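Predicted protease of the collagenase family (Methanopyrus kandleri, PDB 5D88) probably acts as a peptidase of the U32 family, built on a TIM barrel that binds a zinc ion. Local coordinates at residues A[32-35]-A[36-39]; A[59-63]-A[64-68]; A[71-75]-A[76-80]; A[100-103]-A[104-108]; A[191-194]-A[195-199]. All coordinates share one frame; numbering follows the deposited sequence.

Overall arrangement
Four of the five contacts follow the first three beta-alpha units of the eight-stranded parallel barrel, and the fifth lies at the interface with the second subunit. Interactions 1 and 3, centres 11 Å apart, are joined by a salt bridge, Asp35 OD1 to Arg76 NH1 at 3.0 Å, and by Leu34 packing on Val72. Interactions 2 and 3 share helix 63-75, the former at its start and the latter at its end. Glu67 OE2 of interaction 2 meets Tyr108 OH of interaction 4 at 3.0 Å, probably a hydrogen bond. Interaction 5 stands across the chain's centre from interactions 3 and 4; its Phe195 side chain is about 13 Å from the zinc ion, which Cys88 and His209 bind.

Interaction 1. Residues A[32-35]-A[36-39]; sequences HHLD and TVPE
His33 O takes two hydrogen bonds from one residue, Thr36. The hydroxyl OG1 donates to it at 2.9 Å, in the carbonyl plane, while the backbone N of Thr36 reaches the same O at 3.1 Å from well above that plane. The two donors thus approach the oxygen from distinct directions. A first torsion of 79° puts OG1 between the backbone N and the carbonyl carbon of Thr36, folded back toward the preceding turn, and CG2 lies 3.7 Å from Asp35 C. The hydroxyl also lies 3.7 Å from CD2 of the His33 imidazole, oblique to the ring. One residue on, Val37 N bonds to Leu34 O at 3.2 Å, closing a type I beta turn from Leu34 to Val37, by which the chain leaves the short helix 31-34 and heads for strand 43-47 of the barrel. Along this turn Leu34 CD1 and Val37 CG2 make a loose apolar contact at 4.3 Å, and both side chains continue onto Ile44 of that strand. The imidazole of His33 is held through ND1, which is hydrogen-bonded to Cys29 N. Asp35 OD1 forms salt bridges with Arg31 and Arg76.

Interaction 2. Residues A[59-63]-A[64-68]; sequences RYPET and YEVED
Glu62 occupies the N-cap position of helix 63-75, and its carbonyl O receives Val66 N at 3.0 Å, nearly along the C=O axis, to start the helical bonding that Glu67 N to Thr63 O continues. Glu65 reaches back from the first turn to the incoming loop. Its CG is anti to the carbonyl carbon (chi1 -63°) and the chain runs extended, which carries the carboxylate beside the backbone N of Glu62, bonded to OE2 at 2.9 Å from above the carboxylate plane. The backbone returns a weak bond, Glu65 N to Glu62 O, at the start of a helix that packs outside the barrel between strands 43-47 and 79-83. Arg59 comes from the opposite direction and grips the carboxylate end-on: NH1 meets OE1 at 2.9 Å, and NH2 meets the syn lone pair of OE2 at 3.1 Å. The guanidinium and carboxylate planes stand 46° apart. An alanine in place of Glu65 would probably leave Arg59 without its paired acceptor and Glu62 N without its side-chain partner. Pro61 CG packs on Val66 CG2 at 3.8 Å. Glu65 CG lies over one face of the Tyr64 ring, toward its rim.

Interaction 3. Residues A[71-75]-A[76-80]; sequences DVAKD and RGLSV
A Schellman motif ends helix 63-75, where Ala73 O accepts Leu78 N at 2.9 Å and Lys74 O accepts Gly77 N at 2.8 Å. Gly77 is its C-prime residue, and a positive phi of 74° lets the backbone reverse there. Just before it, Arg76 N makes the last regular helical bond, to Val72 O at 3.1 Å. The reversal belongs to the beta-alpha-beta unit of strand 43-47, helix 63-75 and strand 79-83, and delivers the chain from the outer helix layer back to the barrel sheet. Its apolar side is formed by Ala73 CB, which touches Val80 CG2 at 4.0 Å and Leu78 CB at 4.2 Å, with Ile44 of the neighbouring strand meeting all three residues. Arg76 runs extended alongside Val72, the two pointing the same way. Val72 CG1 sits over one guanidinium face, 3.4 Å above the plane and displaced toward the rim, with NE its nearest atom. The polar partner of this guanidinium is Asp35, and Arg31 is close by.

Interaction 4. Residues A[100-103]-A[104-108]; sequences PSLR and STLDY
Arg103, Ser104 and Leu102 carry most of this contact between successive turns of helix 98-113. Leu102 meets Leu106 one turn on, the two side chains touching through their CD1 methyls at 4.1 Å. Leu102 CG is anti to the backbone N (chi1 175°), and the branch crosses Leu106 at a slant. The carbonyl of Leu102 also receives Leu106 N at 2.9 Å. Ser104 rests its CB against Pro100 O at 3.5 Å, and its N bonds to that oxygen at 2.9 Å. Arg103 O accepts Asp107 N at 2.8 Å, while its side chain bends at chi2 and chi3, bringing NE to Tyr133 OH; Asp107 OD1 is hydrogen-bonded to the same hydroxyl. One water donates to Ser101 O and also bonds Thr105 OG1 at 3.0 Å, bridging the turn. The helix lies between strands 79-83 and 117-120 in a beta-alpha-beta unit: Leu102, Arg103 and Leu106 pack on helix 123-132, whereas Tyr108 reaches Glu67 of helix 63-75.

Interaction 5. Residues A[191-194]-A[195-199]; sequences GAIT and FRDPV. With ACT (acetate ion), chain C.
Phe195 follows Thr194 into a type I beta turn (194-197) between the short strand 192-193 and helix 200-213. Its ring meets Phe195 of the second subunit at the dimer interface, and its O is hydrogen-bonded to Lys150 of that chain. Arg196 N bonds to Thr194 OG1 at 3.0 Å, nearly straight (N-H...O 167°); chi1 of 170° puts that hydroxyl beside the carbonyl carbon, and it is hydrogen-bonded to Asp165. A valine in place of Thr194 would probably leave Arg196 N without this acceptor and Asp165 without its hydroxyl partner. Asp197 closes the turn through its N, 2.9 Å from Thr194 O, and its CB packs on Ile193 CG2 at 3.7 Å. Its OD2 accepts from Val232 N, and OD1 pairs with Arg229. Val199, N-cap of the helix, donates its N to Asp197 OD1 at 3.1 Å in an Asx turn. In the strand, Ile193 N bonds at 2.8 Å to O of an acetate, probably from the crystallisation liquor, whose CH3 lies 3.7 Å from Ile193 CD1.

Interaction 1. Residues A[32-35]-A[36-39]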
loop_
_atom_site.group_PDB
_atom_site.type_symbol
_atom_site.label_atom_id
_atom_site.label_comp_id
_atom_site.label_asym_id
_atom_site.label_seq_id
_atom_site.Cartn_x
_atom_site.Cartn_y
_atom_site.Cartn_z
ATOM N N HIS A 32 -7.802 16.096 -26.080
ATOM C CA HIS A 32 -7.417 17.503 -26.119
ATOM C C HIS A 32 -6.066 17.735 -25.443
ATOM O O HIS A 32 -5.269 18.558 -25.907
ATOM C CB HIS A 32 -8.496 18.365 -25.463
ATOM C CG HIS A 32 -8.096 19.796 -25.308
ATOM N ND1 HIS A 32 -7.954 20.648 -26.383
ATOM C CD2 HIS A 32 -7.785 20.522 -24.207
ATOM C CE1 HIS A 32 -7.586 21.842 -25.950
ATOM N NE2 HIS A 32 -7.480 21.791 -24.634
ATOM N N HIS A 33 -5.815 17.048 -24.325
ATOM C CA HIS A 33 -4.542 17.126 -23.609
ATOM C C HIS A 33 -3.368 16.792 -24.522
ATOM O O HIS A 33 -2.267 17.332 -24.347
ATOM C CB HIS A 33 -4.607 16.147 -22.423
ATOM C CG HIS A 33 -3.625 16.401 -21.311
ATOM N ND1 HIS A 33 -3.323 15.434 -20.367
ATOM C CD2 HIS A 33 -2.918 17.503 -20.960
ATOM C CE1 HIS A 33 -2.452 15.922 -19.503
ATOM N NE2 HIS A 33 -2.192 17.180 -19.834
ATOM N N LEU A 34 -3.587 15.909 -25.498
ATOM C CA LEU A 34 -2.526 15.498 -26.413
ATOM C C LEU A 34 -1.967 16.679 -27.190
ATOM O O LEU A 34 -0.768 16.717 -27.493
ATOM C CB LEU A 34 -3.054 14.438 -27.383
ATOM C CG LEU A 34 -2.065 13.847 -28.390
ATOM C CD1 LEU A 34 -0.863 13.231 -27.676
ATOM C CD2 LEU A 34 -2.746 12.796 -29.292
ATOM N N ASP A 35 -2.821 17.643 -27.542
ATOM C CA ASP A 35 -2.380 18.779 -28.342
ATOM C C ASP A 35 -1.402 19.681 -27.599
ATOM O O ASP A 35 -0.779 20.533 -28.236
ATOM C CB ASP A 35 -3.581 19.618 -28.793
ATOM C CG ASP A 35 -4.408 18.947 -29.880
ATOM O OD1 ASP A 35 -4.036 17.862 -30.382
ATOM O OD2 ASP A 35 -5.446 19.531 -30.246
ATOM N N THR A 36 -1.270 19.540 -26.280
ATOM C CA THR A 36 -0.360 20.366 -25.489
ATOM C C THR A 36 0.994 19.706 -25.255
ATOM O O THR A 36 1.907 20.345 -24.718
ATOM C CB THR A 36 -0.990 20.702 -24.130
ATOM O OG1 THR A 36 -0.852 19.581 -23.243
ATOM C CG2 THR A 36 -2.477 21.060 -24.295
ATOM N N VAL A 37 1.145 18.456 -25.639
ATOM C CA VAL A 37 2.424 17.765 -25.481
ATOM C C VAL A 37 3.454 18.423 -26.389
ATOM O O VAL A 37 3.179 18.618 -27.586
ATOM C CB VAL A 37 2.267 16.288 -25.820
ATOM C CG1 VAL A 37 3.638 15.582 -25.832
ATOM C CG2 VAL A 37 1.319 15.634 -24.833
ATOM N N PRO A 38 4.640 18.761 -25.890
ATOM C CA PRO A 38 5.646 19.382 -26.752
ATOM C C PRO A 38 5.985 18.512 -27.952
ATOM O O PRO A 38 6.019 17.279 -27.868
ATOM C CB PRO A 38 6.847 19.551 -25.818
ATOM C CG PRO A 38 6.236 19.642 -24.458
ATOM C CD PRO A 38 5.103 18.670 -24.493
ATOM N N GLU A 39 6.258 19.178 -29.080
ATOM C CA GLU A 39 6.494 18.465 -30.333
ATOM C C GLU A 39 7.681 17.510 -30.244
ATOM O O GLU A 39 7.665 16.449 -30.880
ATOM C CB GLU A 39 6.714 19.457 -31.475
ATOM C CG GLU A 39 5.431 20.069 -32.022
ATOM C CD GLU A 39 5.659 20.892 -33.284
ATOM O OE1 GLU A 39 6.188 20.344 -34.276
ATOM O OE2 GLU A 39 5.315 22.093 -33.280
#

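Interaction 2. Residues A[59-63]-A[64-68]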
loop_
_atom_site.group_PDB
_atom_site.type_symbol
_atom_site.label_atom_id
_atom_site.label_comp_id
_atom_site.label_asym_id
_atom_site.label_seq_id
_atom_site.Cartn_x
_atom_site.Cartn_y
_atom_site.Cartn_z
ATOM N N ARG A 59 -8.854 13.574 -14.142
ATOM C CA ARG A 59 -9.818 12.901 -14.997
ATOM C C ARG A 59 -9.127 11.684 -15.579
ATOM O O ARG A 59 -7.902 11.657 -15.717
ATOM C CB ARG A 59 -10.358 13.795 -16.119
ATOM C CG ARG A 59 -9.439 13.945 -17.348
ATOM C CD ARG A 59 -10.180 14.526 -18.576
ATOM N NE ARG A 59 -11.413 13.795 -18.882
ATOM C CZ ARG A 59 -11.562 12.847 -19.813
ATOM N NH1 ARG A 59 -10.551 12.454 -20.595
ATOM N NH2 ARG A 59 -12.752 12.269 -19.952
ATOM N N TYR A 60 -9.928 10.682 -15.901
ATOM C CA TYR A 60 -9.438 9.412 -16.428
ATOM C C TYR A 60 -10.191 9.133 -17.719
ATOM O O TYR A 60 -11.430 9.228 -17.744
ATOM C CB TYR A 60 -9.655 8.271 -15.433
ATOM C CG TYR A 60 -8.889 8.423 -14.155
ATOM C CD1 TYR A 60 -9.355 9.262 -13.136
ATOM C CD2 TYR A 60 -7.709 7.722 -13.951
ATOM C CE1 TYR A 60 -8.659 9.400 -11.951
ATOM C CE2 TYR A 60 -6.984 7.868 -12.760
ATOM C CZ TYR A 60 -7.472 8.711 -11.770
ATOM O OH TYR A 60 -6.794 8.865 -10.579
ATOM N N PRO A 61 -9.505 8.803 -18.806
ATOM C CA PRO A 61 -10.196 8.655 -20.091
ATOM C C PRO A 61 -10.948 7.344 -20.168
ATOM O O PRO A 61 -10.488 6.324 -19.651
ATOM C CB PRO A 61 -9.057 8.682 -21.113
ATOM C CG PRO A 61 -7.868 8.226 -20.363
ATOM C CD PRO A 61 -8.049 8.713 -18.950
ATOM N N GLU A 62 -12.109 7.385 -20.823
ATOM C CA GLU A 62 -12.853 6.180 -21.151
ATOM C C GLU A 62 -12.141 5.418 -22.254
ATOM O O GLU A 62 -11.281 5.947 -22.953
ATOM C CB GLU A 62 -14.277 6.518 -21.607
ATOM C CG GLU A 62 -14.991 7.491 -20.692
ATOM C CD GLU A 62 -16.261 6.943 -20.119
ATOM O OE1 GLU A 62 -16.945 6.158 -20.810
ATOM O OE2 GLU A 62 -16.574 7.300 -18.961
ATOM N N THR A 63 -12.532 4.154 -22.426
ATOM C CA THR A 63 -11.806 3.307 -23.360
ATOM C C THR A 63 -11.826 3.880 -24.776
ATOM O O THR A 63 -10.805 3.844 -25.468
ATOM C CB THR A 63 -12.369 1.896 -23.305
ATOM O OG1 THR A 63 -12.184 1.415 -21.970
ATOM C CG2 THR A 63 -11.638 0.987 -24.276
ATOM N N TYR A 64 -12.954 4.442 -25.224
ATOM C CA TYR A 64 -12.966 4.956 -26.594
ATOM C C TYR A 64 -12.023 6.141 -26.737
ATOM O O TYR A 64 -11.448 6.346 -27.810
ATOM C CB TYR A 64 -14.383 5.336 -27.042
ATOM C CG TYR A 64 -14.844 6.675 -26.533
ATOM C CD1 TYR A 64 -14.579 7.841 -27.249
ATOM C CD2 TYR A 64 -15.529 6.783 -25.325
ATOM C CE1 TYR A 64 -14.987 9.076 -26.783
ATOM C CE2 TYR A 64 -15.941 8.020 -24.848
ATOM C CZ TYR A 64 -15.667 9.162 -25.583
ATOM O OH TYR A 64 -16.070 10.397 -25.120
ATOM N N GLU A 65 -11.820 6.903 -25.661
ATOM C CA GLU A 65 -10.875 8.018 -25.700
ATOM C C GLU A 65 -9.440 7.527 -25.766
ATOM O O GLU A 65 -8.616 8.101 -26.484
ATOM C CB GLU A 65 -11.018 8.891 -24.468
ATOM C CG GLU A 65 -12.320 9.570 -24.284
ATOM C CD GLU A 65 -12.288 10.406 -23.024
ATOM O OE1 GLU A 65 -11.680 11.499 -23.065
ATOM O OE2 GLU A 65 -12.811 9.941 -21.984
ATOM N N VAL A 66 -9.114 6.509 -24.974
ATOM C CA VAL A 66 -7.776 5.928 -25.001
ATOM C C VAL A 66 -7.394 5.548 -26.426
ATOM O O VAL A 66 -6.285 5.835 -26.891
ATOM C CB VAL A 66 -7.714 4.719 -24.055
ATOM C CG1 VAL A 66 -6.397 3.959 -24.217
ATOM C CG2 VAL A 66 -7.894 5.193 -22.633
ATOM N N GLU A 67 -8.312 4.900 -27.144
ATOM C CA GLU A 67 -7.976 4.411 -28.475
ATOM C C GLU A 67 -7.744 5.565 -29.442
ATOM O O GLU A 67 -6.821 5.517 -30.266
ATOM C CB GLU A 67 -9.073 3.459 -28.945
ATOM C CG GLU A 67 -9.076 2.207 -28.047
ATOM C CD GLU A 67 -10.182 1.205 -28.337
ATOM O OE1 GLU A 67 -11.068 1.489 -29.177
ATOM O OE2 GLU A 67 -10.155 0.119 -27.705
ATOM N N ASP A 68 -8.535 6.631 -29.315
ATOM C CA ASP A 68 -8.322 7.836 -30.108
ATOM C C ASP A 68 -6.980 8.496 -29.780
ATOM O O ASP A 68 -6.240 8.906 -30.684
ATOM C CB ASP A 68 -9.485 8.793 -29.856
ATOM C CG ASP A 68 -9.467 9.987 -30.769
ATOM O OD1 ASP A 68 -9.155 9.828 -31.972
ATOM O OD2 ASP A 68 -9.775 11.090 -30.278
#

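Interaction 3. Residues A[71-75]-A[76-80]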
loop_
_atom_site.group_PDB
_atom_site.type_symbol
_atom_site.label_atom_id
_atom_site.label_comp_id
_atom_site.label_asym_id
_atom_site.label_seq_id
_atom_site.Cartn_x
_atom_site.Cartn_y
_atom_site.Cartn_z
ATOM N N ASP A 71 -4.040 6.398 -31.321
ATOM C CA ASP A 71 -3.942 6.552 -32.775
ATOM C C ASP A 71 -3.258 7.855 -33.150
ATOM O O ASP A 71 -2.315 7.874 -33.954
ATOM C CB ASP A 71 -5.327 6.514 -33.410
ATOM C CG ASP A 71 -5.960 5.154 -33.339
ATOM O OD1 ASP A 71 -5.228 4.172 -33.069
ATOM O OD2 ASP A 71 -7.188 5.069 -33.564
ATOM N N VAL A 72 -3.759 8.968 -32.623
ATOM C CA VAL A 72 -3.226 10.271 -33.010
ATOM C C VAL A 72 -1.782 10.416 -32.543
ATOM O O VAL A 72 -0.944 10.978 -33.251
ATOM C CB VAL A 72 -4.126 11.392 -32.462
ATOM C CG1 VAL A 72 -3.536 12.761 -32.747
ATOM C CG2 VAL A 72 -5.504 11.291 -33.073
ATOM N N ALA A 73 -1.463 9.911 -31.346
ATOM C CA ALA A 73 -0.088 9.999 -30.854
ATOM C C ALA A 73 0.887 9.264 -31.777
ATOM O O ALA A 73 1.993 9.751 -32.050
ATOM C CB ALA A 73 -0.005 9.441 -29.434
ATOM N N LYS A 74 0.505 8.081 -32.257
ATOM C CA LYS A 74 1.373 7.367 -33.187
ATOM C C LYS A 74 1.518 8.123 -34.500
ATOM O O LYS A 74 2.612 8.173 -35.074
ATOM C CB LYS A 74 0.831 5.967 -33.433
ATOM C CG LYS A 74 1.003 5.040 -32.265
ATOM C CD LYS A 74 0.212 3.764 -32.497
ATOM C CE LYS A 74 0.403 2.756 -31.386
ATOM N NZ LYS A 74 1.536 1.853 -31.674
ATOM N N ASP A 75 0.429 8.713 -34.998
ATOM C CA ASP A 75 0.523 9.526 -36.210
ATOM C C ASP A 75 1.581 10.602 -36.058
ATOM O O ASP A 75 2.294 10.927 -37.015
ATOM C CB ASP A 75 -0.828 10.166 -36.520
ATOM C CG ASP A 75 -1.740 9.250 -37.292
ATOM O OD1 ASP A 75 -1.611 8.014 -37.158
ATOM O OD2 ASP A 75 -2.584 9.772 -38.045
ATOM N N ARG A 76 1.689 11.175 -34.867
ATOM C CA ARG A 76 2.643 12.232 -34.586
ATOM C C ARG A 76 4.012 11.685 -34.180
ATOM O O ARG A 76 4.883 12.460 -33.767
ATOM C CB ARG A 76 2.055 13.155 -33.509
ATOM C CG ARG A 76 0.724 13.812 -33.967
ATOM C CD ARG A 76 0.037 14.649 -32.883
ATOM N NE ARG A 76 -1.211 15.265 -33.350
ATOM C CZ ARG A 76 -2.007 16.019 -32.594
ATOM N NH1 ARG A 76 -1.696 16.257 -31.324
ATOM N NH2 ARG A 76 -3.120 16.541 -33.104
ATOM N N GLY A 77 4.217 10.372 -34.305
ATOM C CA GLY A 77 5.503 9.752 -34.044
ATOM C C GLY A 77 5.883 9.640 -32.585
ATOM O O GLY A 77 7.063 9.445 -32.274
ATOM N N LEU A 78 4.918 9.772 -31.677
ATOM C CA LEU A 78 5.175 9.599 -30.259
ATOM C C LEU A 78 5.122 8.123 -29.890
ATOM O O LEU A 78 4.248 7.387 -30.350
ATOM C CB LEU A 78 4.139 10.377 -29.445
ATOM C CG LEU A 78 4.258 11.902 -29.530
ATOM C CD1 LEU A 78 2.969 12.600 -29.110
ATOM C CD2 LEU A 78 5.409 12.370 -28.661
ATOM N N SER A 79 6.066 7.691 -29.059
ATOM C CA SER A 79 5.918 6.408 -28.384
ATOM C C SER A 79 4.779 6.501 -27.373
ATOM O O SER A 79 4.408 7.588 -26.921
ATOM C CB SER A 79 7.221 5.996 -27.692
ATOM O OG SER A 79 8.261 5.865 -28.640
ATOM N N VAL A 80 4.210 5.347 -27.034
ATOM C CA VAL A 80 3.018 5.278 -26.194
ATOM C C VAL A 80 3.204 4.226 -25.116
ATOM O O VAL A 80 3.467 3.054 -25.417
ATOM C CB VAL A 80 1.755 4.960 -27.017
ATOM C CG1 VAL A 80 0.547 4.806 -26.108
ATOM C CG2 VAL A 80 1.528 6.049 -28.069
#

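Interaction 4. Residues A[100-103]-A[104-108]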
loop_
_atom_site.group_PDB
_atom_site.type_symbol
_atom_site.label_atom_id
_atom_site.label_comp_id
_atom_site.label_asym_id
_atom_site.label_seq_id
_atom_site.Cartn_x
_atom_site.Cartn_y
_atom_site.Cartn_z
ATOM N N PRO A 100 -6.010 -15.951 -16.759
ATOM C CA PRO A 100 -6.549 -15.641 -18.094
ATOM C C PRO A 100 -7.046 -14.211 -18.231
ATOM O O PRO A 100 -6.864 -13.609 -19.300
ATOM C CB PRO A 100 -7.689 -16.657 -18.255
ATOM C CG PRO A 100 -7.316 -17.784 -17.379
ATOM C CD PRO A 100 -6.580 -17.190 -16.206
ATOM N N SER A 101 -7.683 -13.652 -17.191
ATOM C CA SER A 101 -8.123 -12.254 -17.253
ATOM C C SER A 101 -6.950 -11.320 -17.450
ATOM O O SER A 101 -7.035 -10.352 -18.215
ATOM C CB SER A 101 -8.865 -11.847 -15.979
ATOM O OG SER A 101 -10.063 -12.577 -15.853
ATOM N N LEU A 102 -5.861 -11.571 -16.727
ATOM C CA LEU A 102 -4.672 -10.739 -16.845
ATOM C C LEU A 102 -4.084 -10.833 -18.243
ATOM O O LEU A 102 -3.748 -9.820 -18.857
ATOM C CB LEU A 102 -3.644 -11.161 -15.797
ATOM C CG LEU A 102 -2.295 -10.460 -15.869
ATOM C CD1 LEU A 102 -2.478 -8.929 -15.757
ATOM C CD2 LEU A 102 -1.396 -10.984 -14.777
ATOM N N ARG A 103 -3.955 -12.052 -18.769
ATOM C CA ARG A 103 -3.387 -12.201 -20.101
ATOM C C ARG A 103 -4.283 -11.552 -21.141
ATOM O O ARG A 103 -3.791 -10.980 -22.117
ATOM C CB ARG A 103 -3.165 -13.681 -20.433
ATOM C CG ARG A 103 -2.172 -14.391 -19.534
ATOM C CD ARG A 103 -0.760 -13.846 -19.705
ATOM N NE ARG A 103 -0.368 -13.864 -21.106
ATOM C CZ ARG A 103 0.250 -14.878 -21.702
ATOM N NH1 ARG A 103 0.592 -15.967 -21.020
ATOM N NH2 ARG A 103 0.538 -14.801 -22.988
ATOM N N SER A 104 -5.608 -11.637 -20.966
ATOM C CA SER A 104 -6.498 -10.956 -21.901
ATOM C C SER A 104 -6.244 -9.455 -21.909
ATOM O O SER A 104 -6.239 -8.819 -22.972
ATOM C CB SER A 104 -7.952 -11.223 -21.548
ATOM O OG SER A 104 -8.750 -10.739 -22.585
ATOM N N THR A 105 -6.068 -8.872 -20.726
ATOM C CA THR A 105 -5.775 -7.441 -20.612
ATOM C C THR A 105 -4.444 -7.094 -21.276
ATOM O O THR A 105 -4.352 -6.131 -22.047
ATOM C CB THR A 105 -5.779 -7.039 -19.136
ATOM O OG1 THR A 105 -7.098 -7.196 -18.612
ATOM C CG2 THR A 105 -5.358 -5.567 -18.932
ATOM N N LEU A 106 -3.398 -7.875 -21.001
ATOM C CA LEU A 106 -2.112 -7.564 -21.604
ATOM C C LEU A 106 -2.145 -7.769 -23.113
ATOM O O LEU A 106 -1.507 -7.009 -23.842
ATOM C CB LEU A 106 -1.012 -8.395 -20.956
ATOM C CG LEU A 106 -0.919 -8.171 -19.446
ATOM C CD1 LEU A 106 0.162 -9.025 -18.850
ATOM C CD2 LEU A 106 -0.680 -6.718 -19.122
ATOM N N ASP A 107 -2.897 -8.762 -23.606
ATOM C CA ASP A 107 -3.066 -8.901 -25.050
ATOM C C ASP A 107 -3.705 -7.662 -25.644
ATOM O O ASP A 107 -3.349 -7.230 -26.747
ATOM C CB ASP A 107 -3.942 -10.099 -25.389
ATOM C CG ASP A 107 -3.256 -11.415 -25.188
ATOM O OD1 ASP A 107 -2.028 -11.470 -24.939
ATOM O OD2 ASP A 107 -3.992 -12.417 -25.308
ATOM N N TYR A 108 -4.688 -7.109 -24.951
ATOM C CA TYR A 108 -5.310 -5.885 -25.420
ATOM C C TYR A 108 -4.270 -4.778 -25.555
ATOM O O TYR A 108 -4.176 -4.121 -26.592
ATOM C CB TYR A 108 -6.425 -5.489 -24.463
ATOM C CG TYR A 108 -6.936 -4.105 -24.698
ATOM C CD1 TYR A 108 -7.680 -3.806 -25.831
ATOM C CD2 TYR A 108 -6.661 -3.090 -23.800
ATOM C CE1 TYR A 108 -8.145 -2.531 -26.059
ATOM C CE2 TYR A 108 -7.130 -1.803 -24.010
ATOM C CZ TYR A 108 -7.866 -1.532 -25.145
ATOM O OH TYR A 108 -8.324 -0.263 -25.374
HETATM O O HOH W 1 -9.483 -8.965 -18.594
#

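Interaction 5. Residues A[191-194]-A[195-199]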
loop_
_atom_site.group_PDB
_atom_site.type_symbol
_atom_site.label_atom_id
_atom_site.label_comp_id
_atom_site.label_asym_id
_atom_site.label_seq_id
_atom_site.Cartn_x
_atom_site.Cartn_y
_atom_site.Cartn_z
ATOM N N GLY A 191 5.554 16.229 -10.490
ATOM C CA GLY A 191 4.177 16.514 -10.184
ATOM C C GLY A 191 3.479 15.354 -9.542
ATOM O O GLY A 191 2.245 15.288 -9.569
ATOM N N ALA A 192 4.242 14.425 -8.987
ATOM C CA ALA A 192 3.725 13.202 -8.404
ATOM C C ALA A 192 3.812 13.270 -6.890
ATOM O O ALA A 192 4.618 14.010 -6.322
ATOM C CB ALA A 192 4.503 11.996 -8.918
ATOM N N ILE A 193 2.998 12.461 -6.245
ATOM C CA ILE A 193 2.933 12.395 -4.789
ATOM C C ILE A 193 3.934 11.361 -4.296
ATOM O O ILE A 193 4.090 10.299 -4.896
ATOM C CB ILE A 193 1.504 12.055 -4.342
ATOM C CG1 ILE A 193 0.542 13.157 -4.783
ATOM C CG2 ILE A 193 1.412 11.892 -2.828
ATOM C CD1 ILE A 193 -0.834 12.650 -4.903
ATOM N N THR A 194 4.652 11.698 -3.225
ATOM C CA THR A 194 5.566 10.762 -2.587
ATOM C C THR A 194 4.832 9.869 -1.599
ATOM O O THR A 194 3.867 10.279 -0.948
ATOM C CB THR A 194 6.699 11.487 -1.857
ATOM O OG1 THR A 194 7.423 10.543 -1.067
ATOM C CG2 THR A 194 6.199 12.573 -0.947
ATOM N N PHE A 195 5.297 8.622 -1.502
ATOM C CA PHE A 195 4.777 7.703 -0.513
ATOM C C PHE A 195 5.020 8.184 0.911
ATOM O O PHE A 195 4.399 7.653 1.841
ATOM C CB PHE A 195 5.408 6.318 -0.744
ATOM C CG PHE A 195 4.612 5.210 -0.196
ATOM C CD1 PHE A 195 3.592 4.644 -0.946
ATOM C CD2 PHE A 195 4.880 4.711 1.066
ATOM C CE1 PHE A 195 2.855 3.591 -0.465
ATOM C CE2 PHE A 195 4.123 3.665 1.580
ATOM C CZ PHE A 195 3.104 3.105 0.805
ATOM N N ARG A 196 5.887 9.198 1.105
ATOM C CA ARG A 196 6.023 9.840 2.403
ATOM C C ARG A 196 4.755 10.567 2.827
ATOM O O ARG A 196 4.610 10.881 4.014
ATOM C CB ARG A 196 7.199 10.813 2.373
ATOM C CG ARG A 196 8.526 10.082 2.323
ATOM C CD ARG A 196 9.695 10.987 2.374
ATOM N NE ARG A 196 10.910 10.184 2.224
ATOM C CZ ARG A 196 12.148 10.673 2.167
ATOM N NH1 ARG A 196 12.372 11.982 2.239
ATOM N NH2 ARG A 196 13.173 9.836 2.024
ATOM N N ASP A 197 3.860 10.856 1.884
ATOM C CA ASP A 197 2.561 11.427 2.200
ATOM C C ASP A 197 1.822 10.490 3.149
ATOM O O ASP A 197 1.742 9.282 2.895
ATOM C CB ASP A 197 1.770 11.638 0.891
ATOM C CG ASP A 197 0.369 12.176 1.092
ATOM O OD1 ASP A 197 -0.516 11.422 1.523
ATOM O OD2 ASP A 197 0.138 13.358 0.758
ATOM N N PRO A 198 1.224 10.999 4.211
ATOM C CA PRO A 198 0.693 10.084 5.238
ATOM C C PRO A 198 -0.401 9.115 4.767
ATOM O O PRO A 198 -0.518 8.020 5.320
ATOM C CB PRO A 198 0.159 11.046 6.303
ATOM C CG PRO A 198 -0.120 12.351 5.539
ATOM C CD PRO A 198 1.039 12.421 4.575
ATOM N N VAL A 199 -1.224 9.469 3.783
ATOM C CA VAL A 199 -2.369 8.635 3.429
ATOM C C VAL A 199 -2.365 8.219 1.961
ATOM O O VAL A 199 -3.284 7.521 1.529
ATOM C CB VAL A 199 -3.703 9.308 3.811
ATOM C CG1 VAL A 199 -3.661 9.811 5.248
ATOM C CG2 VAL A 199 -4.031 10.397 2.912
HETATM C C ACT C . 0.120 10.676 -7.884
HETATM O O ACT C . 1.323 10.578 -7.542
HETATM O OXT ACT C . -0.613 9.695 -7.618
HETATM C CH3 ACT C . -0.417 11.916 -8.544
#